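Putative glutathionylspermidine synthase (Methylobacillus flagellatus, PDB 3N6X) is probably an ATP-grasp ligase, putatively a glutathionylspermidine synthase that would join glutathione to spermidine at the expense of ATP. Local coordinates at residues A[84-96]-A[429-443]. Residues are numbered along the deposited sequence; the frame is centred on the assembly and turned at random.
With GOL (glycerol), chain P.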
loop_
_atom_site.group_PDB
_atom_site.type_symbol
_atom_site.label_atom_id
_atom_site.label_comp_id
_atom_site.label_asym_id
_atom_site.label_seq_id
_atom_site.Cartn_x
_atom_site.Cartn_y
_atom_site.Cartn_z
ATOM N N TRP A 84 0.552 -6.198 -16.485
ATOM C CA TRP A 84 1.315 -6.355 -15.252
ATOM C C TRP A 84 2.793 -6.067 -15.449
ATOM O O TRP A 84 3.404 -5.464 -14.575
ATOM C CB TRP A 84 1.113 -7.741 -14.639
ATOM C CG TRP A 84 1.849 -7.920 -13.344
ATOM C CD1 TRP A 84 3.016 -8.600 -13.153
ATOM C CD2 TRP A 84 1.518 -7.323 -12.076
ATOM N NE1 TRP A 84 3.375 -8.556 -11.824
ATOM C CE2 TRP A 84 2.497 -7.743 -11.148
ATOM C CE3 TRP A 84 0.464 -6.506 -11.624
ATOM C CZ2 TRP A 84 2.454 -7.379 -9.793
ATOM C CZ3 TRP A 84 0.390 -6.192 -10.272
ATOM C CH2 TRP A 84 1.385 -6.613 -9.376
ATOM N N ALA A 85 3.369 -6.478 -16.599
ATOM C CA ALA A 85 4.783 -6.209 -16.891
ATOM C C ALA A 85 5.066 -4.689 -16.948
ATOM O O ALA A 85 6.077 -4.241 -16.417
ATOM C CB ALA A 85 5.194 -6.878 -18.200
ATOM N N ARG A 86 4.137 -3.901 -17.517
ATOM C CA ARG A 86 4.280 -2.438 -17.602
ATOM C C ARG A 86 4.089 -1.814 -16.203
ATOM O O ARG A 86 4.906 -1.005 -15.760
ATOM C CB ARG A 86 3.270 -1.860 -18.631
ATOM C CG ARG A 86 3.116 -0.328 -18.610
ATOM C CD ARG A 86 3.976 0.364 -19.658
ATOM N NE ARG A 86 3.572 1.755 -19.858
ATOM N N LEU A 87 3.028 -2.231 -15.516
ATOM C CA LEU A 87 2.672 -1.837 -14.157
ATOM C C LEU A 87 3.844 -2.135 -13.203
ATOM O O LEU A 87 4.259 -1.271 -12.429
ATOM C CB LEU A 87 1.474 -2.690 -13.752
ATOM C CG LEU A 87 0.427 -2.065 -12.908
ATOM C CD1 LEU A 87 -0.948 -2.335 -13.500
ATOM C CD2 LEU A 87 0.485 -2.627 -11.505
ATOM N N SER A 88 4.389 -3.363 -13.299
ATOM C CA SER A 88 5.479 -3.851 -12.472
ATOM C C SER A 88 6.778 -3.049 -12.722
ATOM O O SER A 88 7.437 -2.648 -11.766
ATOM C CB SER A 88 5.677 -5.351 -12.697
ATOM O OG SER A 88 6.890 -5.830 -12.143
ATOM N N ASP A 89 7.099 -2.756 -14.003
ATOM C CA ASP A 89 8.256 -1.927 -14.373
ATOM C C ASP A 89 8.104 -0.520 -13.816
ATOM O O ASP A 89 9.061 0.023 -13.277
ATOM C CB ASP A 89 8.430 -1.873 -15.907
ATOM C CG ASP A 89 9.025 -3.136 -16.517
ATOM O OD1 ASP A 89 9.782 -3.842 -15.808
ATOM O OD2 ASP A 89 8.758 -3.398 -17.709
ATOM N N GLY A 90 6.884 0.024 -13.897
ATOM C CA GLY A 90 6.549 1.347 -13.374
ATOM C C GLY A 90 6.689 1.467 -11.870
ATOM O O GLY A 90 7.245 2.455 -11.375
ATOM N N ALA A 91 6.201 0.447 -11.127
ATOM C CA ALA A 91 6.284 0.415 -9.655
ATOM C C ALA A 91 7.725 0.256 -9.166
ATOM O O ALA A 91 8.126 0.950 -8.234
ATOM C CB ALA A 91 5.399 -0.699 -9.097
ATOM N N ILE A 92 8.529 -0.614 -9.837
ATOM C CA ILE A 92 9.946 -0.826 -9.480
ATOM C C ILE A 92 10.752 0.460 -9.716
ATOM O O ILE A 92 11.586 0.833 -8.882
ATOM C CB ILE A 92 10.547 -2.049 -10.247
ATOM C CG1 ILE A 92 9.994 -3.371 -9.683
ATOM C CG2 ILE A 92 12.104 -2.037 -10.225
ATOM C CD1 ILE A 92 10.184 -4.605 -10.605
ATOM N N GLN A 93 10.489 1.145 -10.852
ATOM C CA GLN A 93 11.177 2.391 -11.206
ATOM C C GLN A 93 10.940 3.447 -10.135
ATOM O O GLN A 93 11.892 4.083 -9.680
ATOM C CB GLN A 93 10.696 2.901 -12.582
ATOM C CG GLN A 93 11.331 4.234 -12.977
ATOM C CD GLN A 93 10.585 4.923 -14.072
ATOM O OE1 GLN A 93 9.421 5.302 -13.927
ATOM N NE2 GLN A 93 11.256 5.143 -15.172
ATOM N N ARG A 94 9.660 3.603 -9.710
ATOM C CA ARG A 94 9.238 4.575 -8.716
ATOM C C ARG A 94 9.873 4.292 -7.362
ATOM O O ARG A 94 10.413 5.202 -6.736
ATOM C CB ARG A 94 7.707 4.584 -8.607
ATOM C CG ARG A 94 7.171 5.738 -7.780
ATOM C CD ARG A 94 5.656 5.744 -7.727
ATOM N NE ARG A 94 5.156 6.838 -6.888
ATOM C CZ ARG A 94 4.721 8.005 -7.359
ATOM N NH1 ARG A 94 4.712 8.241 -8.667
ATOM N NH2 ARG A 94 4.285 8.940 -6.527
ATOM N N VAL A 95 9.845 3.026 -6.927
ATOM C CA VAL A 95 10.411 2.612 -5.645
ATOM C C VAL A 95 11.936 2.727 -5.630
ATOM O O VAL A 95 12.491 3.173 -4.623
ATOM C CB VAL A 95 9.869 1.224 -5.205
ATOM C CG1 VAL A 95 10.642 0.663 -4.003
ATOM C CG2 VAL A 95 8.384 1.318 -4.889
ATOM N N LYS A 96 12.612 2.460 -6.777
ATOM C CA LYS A 96 14.075 2.660 -6.836
ATOM C C LYS A 96 14.425 4.120 -6.611
ATOM O O LYS A 96 15.311 4.414 -5.822
ATOM C CB LYS A 96 14.675 2.161 -8.160
ATOM C CG LYS A 96 14.815 0.641 -8.225
ATOM C CD LYS A 96 15.217 0.180 -9.631
ATOM C CE LYS A 96 15.711 -1.249 -9.648
ATOM N NZ LYS A 96 15.982 -1.718 -11.035
ATOM N N LEU A 429 -5.988 -0.433 -6.808
ATOM C CA LEU A 429 -5.050 -1.538 -6.751
ATOM C C LEU A 429 -3.820 -1.212 -5.900
ATOM O O LEU A 429 -3.178 -0.178 -6.113
ATOM C CB LEU A 429 -4.620 -1.854 -8.202
ATOM C CG LEU A 429 -4.090 -3.248 -8.472
ATOM C CD1 LEU A 429 -5.224 -4.282 -8.462
ATOM C CD2 LEU A 429 -3.353 -3.293 -9.790
ATOM N N ARG A 430 -3.461 -2.106 -4.969
ATOM C CA ARG A 430 -2.245 -1.933 -4.183
ATOM C C ARG A 430 -1.259 -3.119 -4.303
ATOM O O ARG A 430 -1.330 -4.062 -3.518
ATOM C CB ARG A 430 -2.540 -1.598 -2.704
ATOM C CG ARG A 430 -1.262 -1.221 -1.920
ATOM C CD ARG A 430 -1.456 -1.208 -0.416
ATOM N NE ARG A 430 -1.890 0.106 0.065
ATOM C CZ ARG A 430 -1.809 0.501 1.331
ATOM N NH1 ARG A 430 -1.296 -0.304 2.254
ATOM N NH2 ARG A 430 -2.238 1.704 1.684
ATOM N N PRO A 431 -0.290 -3.068 -5.242
ATOM C CA PRO A 431 0.768 -4.084 -5.238
ATOM C C PRO A 431 1.848 -3.723 -4.192
ATOM O O PRO A 431 1.867 -2.597 -3.680
ATOM C CB PRO A 431 1.309 -4.037 -6.668
ATOM C CG PRO A 431 1.036 -2.648 -7.144
ATOM C CD PRO A 431 -0.054 -2.040 -6.279
ATOM N N PHE A 432 2.730 -4.676 -3.867
ATOM C CA PHE A 432 3.743 -4.485 -2.840
ATOM C C PHE A 432 5.124 -4.691 -3.417
ATOM O O PHE A 432 5.458 -5.794 -3.818
ATOM C CB PHE A 432 3.495 -5.445 -1.654
ATOM C CG PHE A 432 2.166 -5.226 -0.958
ATOM C CD1 PHE A 432 0.995 -5.800 -1.456
ATOM C CD2 PHE A 432 2.078 -4.411 0.169
ATOM C CE1 PHE A 432 -0.237 -5.562 -0.839
ATOM C CE2 PHE A 432 0.844 -4.179 0.789
ATOM C CZ PHE A 432 -0.305 -4.752 0.280
ATOM N N VAL A 433 5.917 -3.633 -3.489
ATOM C CA VAL A 433 7.254 -3.728 -4.052
ATOM C C VAL A 433 8.232 -4.143 -2.965
ATOM O O VAL A 433 8.301 -3.497 -1.909
ATOM C CB VAL A 433 7.690 -2.416 -4.761
ATOM C CG1 VAL A 433 9.087 -2.556 -5.344
ATOM C CG2 VAL A 433 6.696 -2.019 -5.844
ATOM N N LEU A 434 9.021 -5.199 -3.237
ATOM C CA LEU A 434 9.997 -5.722 -2.284
ATOM C C LEU A 434 11.408 -5.438 -2.721
ATOM O O LEU A 434 11.787 -5.804 -3.823
ATOM C CB LEU A 434 9.776 -7.241 -2.071
ATOM C CG LEU A 434 8.380 -7.641 -1.529
ATOM C CD1 LEU A 434 8.246 -9.141 -1.443
ATOM C CD2 LEU A 434 8.116 -7.020 -0.150
ATOM N N SER A 435 12.188 -4.773 -1.872
ATOM C CA SER A 435 13.588 -4.454 -2.169
ATOM C C SER A 435 14.509 -5.096 -1.141
ATOM O O SER A 435 14.414 -4.813 0.050
ATOM C CB SER A 435 13.822 -2.938 -2.179
ATOM O OG SER A 435 12.903 -2.237 -2.995
ATOM N N GLY A 436 15.379 -5.958 -1.617
ATOM C CA GLY A 436 16.410 -6.605 -0.822
ATOM C C GLY A 436 17.711 -6.429 -1.554
ATOM O O GLY A 436 18.151 -5.291 -1.759
ATOM N N LYS A 437 18.258 -7.516 -2.099
ATOM C CA LYS A 437 19.411 -7.369 -2.983
ATOM C C LYS A 437 18.905 -7.056 -4.378
ATOM O O LYS A 437 19.586 -6.378 -5.144
ATOM C CB LYS A 437 20.324 -8.604 -2.947
ATOM C CG LYS A 437 21.424 -8.466 -1.886
ATOM C CD LYS A 437 22.201 -9.764 -1.655
ATOM C CE LYS A 437 22.800 -9.840 -0.259
ATOM N NZ LYS A 437 23.812 -8.772 -0.013
ATOM N N THR A 438 17.633 -7.430 -4.650
ATOM C CA THR A 438 16.923 -7.128 -5.902
ATOM C C THR A 438 15.573 -6.475 -5.599
ATOM O O THR A 438 15.051 -6.608 -4.489
ATOM C CB THR A 438 16.708 -8.408 -6.733
ATOM O OG1 THR A 438 16.142 -9.422 -5.890
ATOM C CG2 THR A 438 17.995 -8.906 -7.385
ATOM N N VAL A 439 15.002 -5.789 -6.593
ATOM C CA VAL A 439 13.703 -5.154 -6.460
ATOM C C VAL A 439 12.689 -5.953 -7.282
ATOM O O VAL A 439 12.903 -6.177 -8.474
ATOM C CB VAL A 439 13.743 -3.655 -6.845
ATOM C CG1 VAL A 439 12.422 -2.979 -6.523
ATOM C CG2 VAL A 439 14.898 -2.940 -6.145
ATOM N N SER A 440 11.639 -6.463 -6.625
ATOM C CA SER A 440 10.676 -7.334 -7.285
ATOM C C SER A 440 9.281 -7.172 -6.730
ATOM O O SER A 440 9.090 -6.548 -5.684
ATOM C CB SER A 440 11.115 -8.799 -7.173
ATOM O OG SER A 440 11.197 -9.231 -5.822
ATOM N N LEU A 441 8.296 -7.718 -7.456
ATOM C CA LEU A 441 6.905 -7.743 -7.065
ATOM C C LEU A 441 6.426 -9.157 -7.204
ATOM O O LEU A 441 6.669 -9.784 -8.237
ATOM C CB LEU A 441 6.059 -6.872 -8.009
ATOM C CG LEU A 441 6.028 -5.404 -7.748
ATOM C CD1 LEU A 441 7.015 -4.696 -8.616
ATOM C CD2 LEU A 441 4.667 -4.847 -8.036
ATOM N N VAL A 442 5.691 -9.652 -6.215
ATOM C CA VAL A 442 4.993 -10.925 -6.339
ATOM C C VAL A 442 3.777 -10.609 -7.255
ATOM O O VAL A 442 3.235 -9.513 -7.151
ATOM C CB VAL A 442 4.576 -11.473 -4.931
ATOM C CG1 VAL A 442 3.433 -12.475 -5.024
ATOM C CG2 VAL A 442 5.775 -12.080 -4.208
ATOM N N PRO A 443 3.426 -11.470 -8.248
ATOM C CA PRO A 443 2.328 -11.109 -9.173
ATOM C C PRO A 443 0.936 -11.139 -8.532
ATOM O O PRO A 443 0.088 -11.984 -8.857
ATOM C CB PRO A 443 2.478 -12.119 -10.312
ATOM C CG PRO A 443 3.115 -13.294 -9.675
ATOM C CD PRO A 443 4.016 -12.779 -8.593
HETATM C C1 GOL P . 8.535 -8.155 -10.848
HETATM O O1 GOL P . 9.551 -8.852 -10.164
HETATM C C2 GOL P . 7.532 -9.154 -11.425
HETATM O O2 GOL P . 7.581 -9.141 -12.862
HETATM C C3 GOL P . 6.150 -8.722 -11.008
HETATM O O3 GOL P . 5.391 -9.857 -10.582
#
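The indole of W84 lies between the backbone carbon C of P443, 4.1 Å above one face toward the rim, and CB of S88 from its own helix, also toward the rim of the opposite face. At the ring edge, in plane, sits O3 of a glycerol, probably from the crystallisation liquor; W84 NE1 donates to it, although close crowding there leaves the placement less certain, and the same O3 donates to the carbonyl O of L441. Glycerol O1 accepts from L441 N at 3.2 Å. The benzo end of the indole meets the strands: CH2 touches P431 CB at 3.7 Å, and the L441 side chain crosses the indole obliquely, with CD2 3.8 Å from CZ2 of W84. CG of W84 stands anti to the backbone N (chi1 -178°), which directs the ring toward P431 and L441. Here helix 81-105 packs on one side of the antiparallel hairpin made by strands 423-435 and 439-441, part of the large mixed sheet of this circularly permuted ATP-grasp protein; the axis of its 84-96 portion crosses that of strand 432-435 at -54°. Along the helix, A91 CB abuts V433 CG2 at 3.7 Å, while V95 slides past V433 and brings CG1 to S435 OG. I92 slides past both L441 and V439: its CG1 presses on L441 CD1 at 3.4 Å, and its CG2 rests on V439 CG1. At the end of this row, the extended aliphatic chain of K96 leans its CE on V439 CG2, 4.0 Å away.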